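Local coordinates for putative amidohydrolase (Unidentified, PDB 3MKV), which probably acts as a zinc-dependent prolidase of the amidohydrolase superfamily, hydrolysing dipeptides that end in proline, at residues V91-M94 with R95-R99; A298-A301 with D302-A306; G307-S310 with I311-K315; E344-S347 with P348-I352. All blocks are in the same frame, centred on the assembly; numbering follows the deposited sequence.

Contact 1 of 4, residues V91-M94 with R95-R99; sequences VPIM and RAMLR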
ATOM      1  N   VAL A  91     -17.353 -24.698  22.305  1.00 53.09           N
ATOM      2  CA  VAL A  91     -18.653 -25.345  22.512  1.00 54.24           C
ATOM      3  C   VAL A  91     -18.824 -26.075  23.868  1.00 52.80           C
ATOM      4  O   VAL A  91     -19.786 -25.831  24.603  1.00 45.75           O
ATOM      5  CB  VAL A  91     -18.973 -26.299  21.344  1.00 59.75           C
ATOM      6  CG1 VAL A  91     -20.199 -27.151  21.669  1.00 51.41           C
ATOM      7  CG2 VAL A  91     -19.163 -25.499  20.020  1.00 47.55           C
ATOM      8  N   PRO A  92     -17.904 -26.991  24.191  1.00 51.68           N
ATOM      9  CA  PRO A  92     -17.955 -27.635  25.498  1.00 52.87           C
ATOM     10  C   PRO A  92     -17.896 -26.616  26.640  1.00 53.19           C
ATOM     11  O   PRO A  92     -18.560 -26.789  27.663  1.00 57.85           O
ATOM     12  CB  PRO A  92     -16.708 -28.530  25.504  1.00 53.85           C
ATOM     13  CG  PRO A  92     -15.845 -28.020  24.384  1.00 54.58           C
ATOM     14  CD  PRO A  92     -16.791 -27.485  23.368  1.00 52.03           C
ATOM     15  N   ILE A  93     -17.115 -25.557  26.459  1.00 49.43           N
ATOM     16  CA  ILE A  93     -17.010 -24.501  27.467  1.00 54.08           C
ATOM     17  C   ILE A  93     -18.346 -23.816  27.750  1.00 50.44           C
ATOM     18  O   ILE A  93     -18.732 -23.653  28.901  1.00 53.13           O
ATOM     19  CB  ILE A  93     -15.948 -23.445  27.084  1.00 54.23           C
ATOM     20  CG1 ILE A  93     -14.553 -24.085  27.079  1.00 53.86           C
ATOM     21  CG2 ILE A  93     -15.998 -22.271  28.047  1.00 52.61           C
ATOM     22  CD1 ILE A  93     -13.431 -23.137  26.760  1.00 51.85           C
ATOM     23  N   MET A  94     -19.058 -23.435  26.700  1.00 53.50           N
ATOM     24  CA  MET A  94     -20.358 -22.797  26.872  1.00 54.85           C
ATOM     25  C   MET A  94     -21.374 -23.738  27.526  1.00 59.25           C
ATOM     26  O   MET A  94     -22.222 -23.310  28.321  1.00 58.45           O
ATOM     27  CB  MET A  94     -20.892 -22.287  25.533  1.00 55.61           C
ATOM     28  CG  MET A  94     -20.330 -20.935  25.093  1.00 54.85           C
ATOM     29  SD  MET A  94     -21.080 -20.363  23.550  1.00 54.07           S
ATOM     30  CE  MET A  94     -20.549 -21.651  22.420  1.00 50.70           C
ATOM     31  N   ARG A  95     -21.288 -25.017  27.172  1.00 57.98           N
ATOM     32  CA  ARG A  95     -22.217 -26.029  27.650  1.00 59.00           C
ATOM     33  C   ARG A  95     -22.068 -26.237  29.162  1.00 62.45           C
ATOM     34  O   ARG A  95     -23.047 -26.437  29.888  1.00 60.59           O
ATOM     35  CB  ARG A  95     -21.936 -27.341  26.925  1.00 61.94           C
ATOM     36  CG  ARG A  95     -23.170 -28.114  26.537  1.00 70.26           C
ATOM     37  CD  ARG A  95     -22.923 -28.931  25.271  1.00 78.27           C
ATOM     38  NE  ARG A  95     -24.160 -29.534  24.783  1.00 83.33           N
ATOM     39  CZ  ARG A  95     -24.777 -30.540  25.391  1.00 89.15           C
ATOM     40  NH1 ARG A  95     -24.264 -31.051  26.505  1.00 94.74           N
ATOM     41  NH2 ARG A  95     -25.900 -31.034  24.889  1.00 90.61           N
ATOM     42  N   ALA A  96     -20.830 -26.181  29.637  1.00 59.89           N
ATOM     43  CA  ALA A  96     -20.565 -26.417  31.044  1.00 50.85           C
ATOM     44  C   ALA A  96     -21.024 -25.253  31.915  1.00 51.23           C
ATOM     45  O   ALA A  96     -21.352 -25.456  33.090  1.00 54.19           O
ATOM     46  CB  ALA A  96     -19.100 -26.718  31.263  1.00 46.21           C
ATOM     47  N   MET A  97     -21.056 -24.043  31.343  1.00 47.03           N
ATOM     48  CA  MET A  97     -21.477 -22.852  32.092  1.00 42.43           C
ATOM     49  C   MET A  97     -22.939 -23.010  32.422  1.00 47.03           C
ATOM     50  O   MET A  97     -23.360 -22.797  33.561  1.00 48.92           O
ATOM     51  CB  MET A  97     -21.263 -21.548  31.300  1.00 38.15           C
ATOM     52  CG  MET A  97     -19.798 -21.177  31.014  1.00 42.43           C
ATOM     53  SD  MET A  97     -19.620 -19.632  30.079  1.00 36.88           S
ATOM     54  CE  MET A  97     -17.897 -19.308  30.271  1.00 38.59           C
ATOM     55  N   LEU A  98     -23.708 -23.403  31.406  1.00 49.32           N
ATOM     56  CA  LEU A  98     -25.139 -23.615  31.538  1.00 48.24           C
ATOM     57  C   LEU A  98     -25.451 -24.706  32.566  1.00 52.35           C
ATOM     58  O   LEU A  98     -26.374 -24.566  33.370  1.00 57.79           O
ATOM     59  CB  LEU A  98     -25.731 -23.972  30.176  1.00 45.97           C
ATOM     60  CG  LEU A  98     -27.253 -23.951  30.067  1.00 49.49           C
ATOM     61  CD1 LEU A  98     -27.855 -22.644  30.609  1.00 45.41           C
ATOM     62  CD2 LEU A  98     -27.666 -24.183  28.603  1.00 50.01           C
ATOM     63  N   ARG A  99     -24.663 -25.780  32.543  1.00 55.87           N
ATOM     64  CA  ARG A  99     -24.818 -26.891  33.485  1.00 54.26           C
ATOM     65  C   ARG A  99     -24.607 -26.453  34.927  1.00 51.97           C
ATOM     66  O   ARG A  99     -25.222 -27.003  35.830  1.00 51.70           O
ATOM     67  CB  ARG A  99     -23.856 -28.038  33.140  1.00 53.01           C
ATOM     68  CG  ARG A  99     -24.128 -29.328  33.923  1.00 55.43           C
ATOM     69  CD  ARG A  99     -25.578 -29.769  33.748  1.00 59.26           C
ATOM     70  NE  ARG A  99     -26.012 -30.748  34.744  1.00 67.69           N
ATOM     71  CZ  ARG A  99     -26.666 -30.442  35.866  1.00 70.48           C
ATOM     72  NH1 ARG A  99     -26.960 -29.174  36.142  1.00 66.42           N
ATOM     73  NH2 ARG A  99     -27.025 -31.401  36.713  1.00 60.21           N
TER
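Arg-95 N donates to Val-91 O at 3.1 Å, and one residue on Ala-96 N reaches Pro-92 O at 3.1 Å; these are the two firm bonds across this turn of helix 83-99. Further along the bonds weaken. Ile-93 O draws weak bonds from Ala-96 N and Met-97 N, and Met-94 O from Met-97 N and Leu-98 N, the last at 3.4 Å but fairly straight. Pro-92 has no N-H to give to the preceding turn, and the helix kinks there. Among the side chains the one apolar touch is between Ile-93 and Met-97, which lie side by side and point the same way, CG2 of Ile-93 standing 4.2 Å from CE of Met-97. That branch of Ile-93 is the one set opposite its backbone N, while Met-97 runs out straight beyond CG (chi2 -180°, chi3 167°), carrying its methyl to the isoleucine. The CG of Met-97 also lies 3.4 Å from Ile-93 O. Both residues pack on Gln-332, whereas Met-94, bent at its last torsion, goes to Phe-115 and Val-119 of helix 113-120. Arg-95 sends its guanidinium away from the turn to a salt bridge with Glu-125, and Val-91 meets Leu-88 of the second subunit. Cohesion within the turn is therefore mainly a matter of backbone bonds, with most side chains spent on joining this helix to its surroundings.

Contact 2 of 4, residues A298-A301 with D302-A306; sequences AKIA and DVHGA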
ATOM      1  N   ALA A 298       4.668 -14.038  37.000  1.00 84.96           N
ATOM      2  CA  ALA A 298       5.307 -13.074  37.879  1.00 85.47           C
ATOM      3  C   ALA A 298       4.352 -11.958  38.307  1.00 85.75           C
ATOM      4  O   ALA A 298       4.623 -11.240  39.271  1.00 88.32           O
ATOM      5  CB  ALA A 298       6.539 -12.490  37.201  1.00 85.06           C
ATOM      6  N   LYS A 299       3.236 -11.812  37.600  1.00 82.51           N
ATOM      7  CA  LYS A 299       2.338 -10.683  37.845  1.00 84.45           C
ATOM      8  C   LYS A 299       1.167 -10.987  38.788  1.00 85.19           C
ATOM      9  O   LYS A 299       0.518 -10.070  39.303  1.00 84.01           O
ATOM     10  CB  LYS A 299       1.843 -10.091  36.519  1.00 84.00           C
ATOM     11  CG  LYS A 299       2.886  -9.224  35.830  1.00 84.00           C
ATOM     12  CD  LYS A 299       2.339  -8.550  34.592  1.00 84.47           C
ATOM     13  CE  LYS A 299       2.147  -9.544  33.458  1.00 86.48           C
ATOM     14  NZ  LYS A 299       1.510  -8.904  32.267  1.00 84.86           N
ATOM     15  N   ILE A 300       0.909 -12.268  39.024  1.00 83.80           N
ATOM     16  CA  ILE A 300      -0.226 -12.677  39.855  1.00 83.79           C
ATOM     17  C   ILE A 300      -0.199 -12.082  41.268  1.00 84.09           C
ATOM     18  O   ILE A 300      -1.181 -11.485  41.721  1.00 78.13           O
ATOM     19  CB  ILE A 300      -0.319 -14.214  39.944  1.00 83.91           C
ATOM     20  CG1 ILE A 300      -0.312 -14.824  38.538  1.00 83.88           C
ATOM     21  CG2 ILE A 300      -1.559 -14.630  40.718  1.00 79.97           C
ATOM     22  CD1 ILE A 300      -0.237 -16.335  38.515  1.00 80.06           C
ATOM     23  N   ALA A 301       0.929 -12.247  41.955  1.00 85.40           N
ATOM     24  CA  ALA A 301       1.036 -11.883  43.365  1.00 88.06           C
ATOM     25  C   ALA A 301       0.653 -10.427  43.612  1.00 90.01           C
ATOM     26  O   ALA A 301       0.201 -10.065  44.703  1.00 88.72           O
ATOM     27  CB  ALA A 301       2.442 -12.166  43.881  1.00 87.73           C
ATOM     28  N   ASP A 302       0.835  -9.599  42.587  1.00 91.00           N
ATOM     29  CA  ASP A 302       0.546  -8.172  42.680  1.00 90.50           C
ATOM     30  C   ASP A 302      -0.871  -7.903  43.186  1.00 89.46           C
ATOM     31  O   ASP A 302      -1.075  -7.051  44.055  1.00 92.85           O
ATOM     32  CB  ASP A 302       0.745  -7.488  41.321  1.00 91.98           C
ATOM     33  CG  ASP A 302       2.193  -7.520  40.843  1.00 95.40           C
ATOM     34  OD1 ASP A 302       2.416  -7.350  39.623  1.00100.12           O
ATOM     35  OD2 ASP A 302       3.107  -7.709  41.676  1.00 94.21           O
ATOM     36  N   VAL A 303      -1.843  -8.635  42.642  1.00 82.17           N
ATOM     37  CA  VAL A 303      -3.253  -8.361  42.907  1.00 76.17           C
ATOM     38  C   VAL A 303      -3.964  -9.456  43.703  1.00 71.53           C
ATOM     39  O   VAL A 303      -4.972  -9.204  44.350  1.00 71.54           O
ATOM     40  CB  VAL A 303      -4.038  -8.116  41.586  1.00 77.49           C
ATOM     41  CG1 VAL A 303      -3.364  -7.041  40.757  1.00 75.05           C
ATOM     42  CG2 VAL A 303      -4.176  -9.403  40.780  1.00 72.16           C
ATOM     43  N   HIS A 304      -3.437 -10.670  43.646  1.00 71.52           N
ATOM     44  CA  HIS A 304      -4.117 -11.840  44.192  1.00 67.64           C
ATOM     45  C   HIS A 304      -4.514 -11.740  45.671  1.00 70.08           C
ATOM     46  O   HIS A 304      -5.646 -12.069  46.032  1.00 66.13           O
ATOM     47  CB  HIS A 304      -3.275 -13.092  43.928  1.00 68.86           C
ATOM     48  CG  HIS A 304      -3.827 -14.336  44.548  1.00 69.57           C
ATOM     49  ND1 HIS A 304      -3.060 -15.460  44.770  1.00 70.19           N
ATOM     50  CD2 HIS A 304      -5.069 -14.630  45.006  1.00 68.71           C
ATOM     51  CE1 HIS A 304      -3.809 -16.397  45.326  1.00 68.97           C
ATOM     52  NE2 HIS A 304      -5.030 -15.917  45.484  1.00 66.44           N
ATOM     53  N   GLY A 305      -3.589 -11.287  46.522  1.00 69.17           N
ATOM     54  CA  GLY A 305      -3.831 -11.238  47.966  1.00 67.51           C
ATOM     55  C   GLY A 305      -4.740 -10.128  48.488  1.00 70.27           C
ATOM     56  O   GLY A 305      -5.244 -10.210  49.611  1.00 68.41           O
ATOM     57  N   ALA A 306      -4.951  -9.089  47.682  1.00 67.95           N
ATOM     58  CA  ALA A 306      -5.752  -7.937  48.093  1.00 64.62           C
ATOM     59  C   ALA A 306      -7.236  -8.122  47.776  1.00 68.02           C
ATOM     60  O   ALA A 306      -8.103  -7.429  48.331  1.00 64.44           O
ATOM     61  CB  ALA A 306      -5.229  -6.682  47.423  1.00 65.31           C
TER
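Ile-300 and His-304, one helical turn apart, run side by side and point the same way, with CG2 of Ile-300 4.0 Å from CB of His-304. It is CB of the histidine that the methyl touches; the ring itself lies oblique to it. His-304 has its CG opposite the backbone N (chi1 175°), which swings the ring on past the isoleucine to helix 277-286, where it packs on Tyr-280 and Ala-284 and NE2 makes a weak hydrogen bond to Asp-281. Ile-300 follows it there, resting on Leu-283.

Asp-302 turns the other way. Its OD1 comes 3.3 Å from Lys-299 O, two acceptors side by side with no bond between them, while Asp-302 N gives that oxygen a weak bond. The lysine leads off in a different direction: bent at chi3 (-73°), it delivers NZ to the carbonyl oxygens of Gly-199, Ser-202 and Asp-205.

Between these side chains Ile-300 O takes two hydrogen bonds, each 3.1 Å long, from Val-303 N and His-304 N. The histidine amide comes in nearly end-on to the carbonyl; the valine amide stands 38° out of its plane. Here i+3 and i+4 amides share one carbonyl in the short, weakly bonded helix 300-304, which combines 3-10 and alpha bonding and leads toward helix 307-317 in this TIM-barrel-clan amidohydrolase.

Contact 3 of 4, residues G307-S310 with I311-K315; sequences GLHS and IEIMK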
ATOM      1  N   GLY A 307      -7.520  -9.058  46.875  1.00 68.18           N
ATOM      2  CA  GLY A 307      -8.878  -9.287  46.391  1.00 68.67           C
ATOM      3  C   GLY A 307      -9.917  -9.495  47.477  1.00 69.86           C
ATOM      4  O   GLY A 307     -10.949  -8.819  47.502  1.00 66.55           O
ATOM      5  N   LEU A 308      -9.659 -10.441  48.373  1.00 71.53           N
ATOM      6  CA  LEU A 308     -10.608 -10.732  49.440  1.00 75.62           C
ATOM      7  C   LEU A 308     -10.937  -9.455  50.219  1.00 73.86           C
ATOM      8  O   LEU A 308     -12.097  -9.175  50.516  1.00 74.43           O
ATOM      9  CB  LEU A 308     -10.044 -11.811  50.367  1.00 80.72           C
ATOM     10  CG  LEU A 308     -11.003 -12.839  50.986  1.00 85.78           C
ATOM     11  CD1 LEU A 308     -11.866 -13.515  49.929  1.00 81.24           C
ATOM     12  CD2 LEU A 308     -10.226 -13.886  51.799  1.00 79.34           C
ATOM     13  N   HIS A 309      -9.915  -8.665  50.528  1.00 69.24           N
ATOM     14  CA  HIS A 309     -10.123  -7.437  51.288  1.00 70.79           C
ATOM     15  C   HIS A 309     -10.859  -6.329  50.505  1.00 64.95           C
ATOM     16  O   HIS A 309     -11.626  -5.553  51.089  1.00 57.02           O
ATOM     17  CB  HIS A 309      -8.793  -6.923  51.860  1.00 74.59           C
ATOM     18  CG  HIS A 309      -8.925  -5.660  52.657  1.00 81.47           C
ATOM     19  ND1 HIS A 309      -9.759  -5.553  53.748  1.00 83.84           N
ATOM     20  CD2 HIS A 309      -8.324  -4.454  52.522  1.00 91.01           C
ATOM     21  CE1 HIS A 309      -9.672  -4.332  54.249  1.00 88.96           C
ATOM     22  NE2 HIS A 309      -8.805  -3.646  53.524  1.00 90.93           N
ATOM     23  N   SER A 310     -10.618  -6.253  49.196  1.00 60.33           N
ATOM     24  CA  SER A 310     -11.288  -5.256  48.345  1.00 59.73           C
ATOM     25  C   SER A 310     -12.798  -5.316  48.497  1.00 59.13           C
ATOM     26  O   SER A 310     -13.472  -4.286  48.462  1.00 60.16           O
ATOM     27  CB  SER A 310     -10.909  -5.431  46.867  1.00 58.89           C
ATOM     28  OG  SER A 310     -11.323  -6.696  46.357  1.00 56.34           O
ATOM     29  N   ILE A 311     -13.319  -6.531  48.666  1.00 60.01           N
ATOM     30  CA  ILE A 311     -14.755  -6.757  48.848  1.00 61.37           C
ATOM     31  C   ILE A 311     -15.284  -6.021  50.080  1.00 63.45           C
ATOM     32  O   ILE A 311     -16.324  -5.350  50.025  1.00 63.06           O
ATOM     33  CB  ILE A 311     -15.081  -8.265  48.979  1.00 60.09           C
ATOM     34  CG1 ILE A 311     -14.552  -9.042  47.768  1.00 58.24           C
ATOM     35  CG2 ILE A 311     -16.580  -8.484  49.143  1.00 55.24           C
ATOM     36  CD1 ILE A 311     -15.111  -8.566  46.438  1.00 59.56           C
ATOM     37  N   GLU A 312     -14.559  -6.155  51.188  1.00 67.39           N
ATOM     38  CA  GLU A 312     -14.909  -5.479  52.438  1.00 66.21           C
ATOM     39  C   GLU A 312     -14.933  -3.971  52.228  1.00 61.15           C
ATOM     40  O   GLU A 312     -15.884  -3.299  52.626  1.00 59.58           O
ATOM     41  CB  GLU A 312     -13.904  -5.845  53.536  1.00 72.01           C
ATOM     42  CG  GLU A 312     -13.885  -7.327  53.905  1.00 81.24           C
ATOM     43  CD  GLU A 312     -12.589  -7.746  54.593  1.00 87.09           C
ATOM     44  OE1 GLU A 312     -11.709  -6.879  54.779  1.00 86.85           O
ATOM     45  OE2 GLU A 312     -12.446  -8.942  54.934  1.00 86.72           O
ATOM     46  N   ILE A 313     -13.879  -3.455  51.594  1.00 59.41           N
ATOM     47  CA  ILE A 313     -13.787  -2.045  51.222  1.00 55.68           C
ATOM     48  C   ILE A 313     -14.985  -1.574  50.393  1.00 57.25           C
ATOM     49  O   ILE A 313     -15.529  -0.491  50.627  1.00 58.09           O
ATOM     50  CB  ILE A 313     -12.469  -1.750  50.441  1.00 61.00           C
ATOM     51  CG1 ILE A 313     -11.258  -1.829  51.374  1.00 52.02           C
ATOM     52  CG2 ILE A 313     -12.523  -0.388  49.729  1.00 45.93           C
ATOM     53  CD1 ILE A 313      -9.929  -1.630  50.661  1.00 54.20           C
ATOM     54  N   MET A 314     -15.403  -2.386  49.427  1.00 59.01           N
ATOM     55  CA  MET A 314     -16.470  -1.973  48.511  1.00 56.95           C
ATOM     56  C   MET A 314     -17.833  -2.026  49.170  1.00 57.14           C
ATOM     57  O   MET A 314     -18.699  -1.194  48.892  1.00 60.21           O
ATOM     58  CB  MET A 314     -16.453  -2.804  47.221  1.00 60.04           C
ATOM     59  CG  MET A 314     -15.411  -2.340  46.199  1.00 55.15           C
ATOM     60  SD  MET A 314     -15.308  -3.360  44.710  1.00 54.46           S
ATOM     61  CE  MET A 314     -14.457  -4.818  45.300  1.00 57.18           C
ATOM     62  N   LYS A 315     -18.026  -3.010  50.043  1.00 59.27           N
ATOM     63  CA  LYS A 315     -19.282  -3.128  50.781  1.00 62.66           C
ATOM     64  C   LYS A 315     -19.456  -1.935  51.719  1.00 63.86           C
ATOM     65  O   LYS A 315     -20.485  -1.259  51.711  1.00 63.49           O
ATOM     66  CB  LYS A 315     -19.306  -4.426  51.585  1.00 57.61           C
ATOM     67  CG  LYS A 315     -20.544  -4.583  52.439  1.00 59.11           C
ATOM     68  CD  LYS A 315     -20.497  -5.871  53.235  1.00 71.94           C
ATOM     69  CE  LYS A 315     -21.758  -6.061  54.081  1.00 76.78           C
ATOM     70  NZ  LYS A 315     -21.799  -7.416  54.723  1.00 77.32           N
TER
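His-309 and Glu-312 are joined through ND1 and OE1, a hydrogen bond of 2.6 Å from imidazole to carboxylate. The histidine side chain leaves the helix with CG trans to N (chi1 180°), and the ring then turns so that ND1 faces the next turn. Glu-312 stays extended beyond CG, which brings OE1 to the ring edge, in the imidazole plane. Seen from the acid the approach is less regular: the N-H arrives on the anti side of OE1, 33° out of the carboxylate plane, with the two flat groups turned 80° apart. The nearby carboxylate probably favours a proton on ND1.

The same ring carries Ile-313 over one face. CG1 makes a CH-pi contact, 4.1 Å from the ring centroid, and CD1 goes on toward the CD2-NE2 side of the ring, 3.7 Å from NE2. Acid at the edge and aliphatic branch over the face thus hold the ring in two directions. These are i to i+3 and i to i+4 pairings along helix 307-317, which packs with its other flank on helix 337-343 through Leu-308 and Ile-311.

Ser-310 OG sits between backbone N and carbonyl carbon and turns back toward Gly-307 O. Met-314, bent at its last torsion, curls its CE to 3.4 Å from Ser-310 O. The hydrogen bond on that oxygen comes from Met-314 N at 2.9 Å; the methyl merely lies against it. Ile-313 N reaches His-309 O at 3.1 Å, almost in line with the C=O bond.

Contact 4 of 4, residues E344-S347 with P348-I352; sequences EVLS and PAEVI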
ATOM      1  N   GLU A 344     -16.955 -16.087  51.996  1.00 75.76           N
ATOM      2  CA  GLU A 344     -16.091 -15.903  53.147  1.00 75.18           C
ATOM      3  C   GLU A 344     -16.195 -14.487  53.705  1.00 74.65           C
ATOM      4  O   GLU A 344     -15.755 -14.215  54.824  1.00 77.39           O
ATOM      5  CB  GLU A 344     -14.644 -16.194  52.772  1.00 77.75           C
ATOM      6  CG  GLU A 344     -14.413 -17.592  52.242  1.00 93.20           C
ATOM      7  CD  GLU A 344     -13.045 -17.743  51.592  1.00104.02           C
ATOM      8  OE1 GLU A 344     -12.392 -16.704  51.334  1.00105.62           O
ATOM      9  OE2 GLU A 344     -12.630 -18.897  51.339  1.00104.93           O
ATOM     10  N   VAL A 345     -16.779 -13.579  52.936  1.00 67.50           N
ATOM     11  CA  VAL A 345     -16.802 -12.187  53.356  1.00 67.45           C
ATOM     12  C   VAL A 345     -18.193 -11.585  53.261  1.00 66.11           C
ATOM     13  O   VAL A 345     -18.537 -10.682  54.023  1.00 65.95           O
ATOM     14  CB  VAL A 345     -15.798 -11.332  52.548  1.00 68.53           C
ATOM     15  CG1 VAL A 345     -16.059  -9.851  52.779  1.00 73.94           C
ATOM     16  CG2 VAL A 345     -14.370 -11.693  52.929  1.00 61.72           C
ATOM     17  N   LEU A 346     -18.990 -12.092  52.326  1.00 66.35           N
ATOM     18  CA  LEU A 346     -20.354 -11.625  52.143  1.00 65.78           C
ATOM     19  C   LEU A 346     -21.330 -12.693  52.614  1.00 65.91           C
ATOM     20  O   LEU A 346     -20.983 -13.875  52.650  1.00 62.49           O
ATOM     21  CB  LEU A 346     -20.613 -11.306  50.671  1.00 64.57           C
ATOM     22  CG  LEU A 346     -19.699 -10.254  50.060  1.00 63.45           C
ATOM     23  CD1 LEU A 346     -20.166  -9.893  48.670  1.00 56.25           C
ATOM     24  CD2 LEU A 346     -19.679  -9.033  50.955  1.00 68.89           C
ATOM     25  N   SER A 347     -22.543 -12.275  52.972  1.00 66.79           N
ATOM     26  CA  SER A 347     -23.587 -13.217  53.369  1.00 67.49           C
ATOM     27  C   SER A 347     -24.082 -13.964  52.142  1.00 69.75           C
ATOM     28  O   SER A 347     -24.075 -13.421  51.036  1.00 68.92           O
ATOM     29  CB  SER A 347     -24.751 -12.503  54.065  1.00 64.05           C
ATOM     30  OG  SER A 347     -25.634 -11.911  53.132  1.00 63.27           O
ATOM     31  N   PRO A 348     -24.504 -15.222  52.333  1.00 73.55           N
ATOM     32  CA  PRO A 348     -24.958 -16.064  51.221  1.00 72.55           C
ATOM     33  C   PRO A 348     -26.025 -15.361  50.391  1.00 71.33           C
ATOM     34  O   PRO A 348     -26.168 -15.640  49.205  1.00 73.95           O
ATOM     35  CB  PRO A 348     -25.550 -17.288  51.923  1.00 72.43           C
ATOM     36  CG  PRO A 348     -24.857 -17.338  53.252  1.00 76.76           C
ATOM     37  CD  PRO A 348     -24.572 -15.913  53.633  1.00 72.93           C
ATOM     38  N   ALA A 349     -26.765 -14.452  51.018  1.00 70.67           N
ATOM     39  CA  ALA A 349     -27.786 -13.685  50.318  1.00 66.04           C
ATOM     40  C   ALA A 349     -27.178 -12.569  49.480  1.00 67.53           C
ATOM     41  O   ALA A 349     -27.626 -12.322  48.357  1.00 68.37           O
ATOM     42  CB  ALA A 349     -28.790 -13.112  51.300  1.00 66.82           C
ATOM     43  N   GLU A 350     -26.170 -11.889  50.033  1.00 65.64           N
ATOM     44  CA  GLU A 350     -25.493 -10.803  49.320  1.00 62.16           C
ATOM     45  C   GLU A 350     -24.867 -11.304  48.030  1.00 63.14           C
ATOM     46  O   GLU A 350     -24.957 -10.643  46.994  1.00 64.26           O
ATOM     47  CB  GLU A 350     -24.424 -10.143  50.186  1.00 59.20           C
ATOM     48  CG  GLU A 350     -24.947  -9.033  51.070  1.00 63.93           C
ATOM     49  CD  GLU A 350     -24.040  -8.759  52.271  1.00 75.58           C
ATOM     50  OE1 GLU A 350     -23.255  -9.661  52.668  1.00 65.93           O
ATOM     51  OE2 GLU A 350     -24.121  -7.637  52.822  1.00 79.61           O
ATOM     52  N   VAL A 351     -24.239 -12.477  48.083  1.00 59.92           N
ATOM     53  CA  VAL A 351     -23.588 -12.996  46.890  1.00 54.24           C
ATOM     54  C   VAL A 351     -24.592 -13.492  45.856  1.00 54.04           C
ATOM     55  O   VAL A 351     -24.327 -13.415  44.655  1.00 56.90           O
ATOM     56  CB  VAL A 351     -22.545 -14.092  47.190  1.00 56.51           C
ATOM     57  CG1 VAL A 351     -22.060 -14.003  48.635  1.00 48.33           C
ATOM     58  CG2 VAL A 351     -23.109 -15.458  46.876  1.00 55.18           C
ATOM     59  N   ILE A 352     -25.743 -13.995  46.298  1.00 54.36           N
ATOM     60  CA  ILE A 352     -26.748 -14.436  45.335  1.00 55.20           C
ATOM     61  C   ILE A 352     -27.375 -13.237  44.644  1.00 54.99           C
ATOM     62  O   ILE A 352     -27.701 -13.289  43.460  1.00 54.66           O
ATOM     63  CB  ILE A 352     -27.862 -15.299  45.956  1.00 59.81           C
ATOM     64  CG1 ILE A 352     -27.434 -16.765  46.042  1.00 54.67           C
ATOM     65  CG2 ILE A 352     -29.118 -15.221  45.086  1.00 61.02           C
ATOM     66  CD1 ILE A 352     -26.414 -17.032  47.099  1.00 64.07           C
TER
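Ser-347 and Glu-350 hold each other in both directions. Ser-347 N gives a nearly straight bond (169°) to Glu-350 OE1 at 2.7 Å, met close to the line of the carboxylate C-O bond, and Glu-350 N returns one to Ser-347 OG at 3.1 Å. The serine hydroxyl stands between its backbone N and carbonyl carbon (chi1 81°), facing Glu-350 N, and adds a weak bond to the same OE1. This reciprocal pair is a capping box, with Ser-347 as the N-cap of helix 348-362 and Pro-348 opening its first turn. Val-351 N then closes the turn on Ser-347 O at 3.1 Å.

The tight side lies inward from the box. Leu-346 puts its CB 3.7 Å from CG1 of Val-351, and the same CB is equally close to Glu-350 OE1, the leucine and glutamate crossing at about a right angle. Leu-346 goes on to pack against Ile-311 of helix 307-317, and Val-351 against Val-391.

On the looser side Ser-347, Ala-349 and Glu-350 are partly exposed. Ala-349 CB merely comes to 3.8 Å from Ser-347 OG, and the second carboxylate oxygen of Glu-350 leaves the box for a salt bridge with Lys-315.

Contacts 3 and 4 are neighbours, their centres about 12 Å apart, and helix 307-317 is tied to the start of helix 348-362 both by a salt bridge and by apolar packing. Contact 2 runs straight into contact 3 along the chain, yet beyond that join the two do not touch. Contact 1 lies across the chain's centre from contact 3, about 30 Å away between centres, and it alone meets another subunit. Contact 3 is the most buried; the others are partly buried. Backbone bonds dominate contacts 1 and 2, whereas in contacts 3 and 4 a glutamate carboxylate joins the backbone bonds.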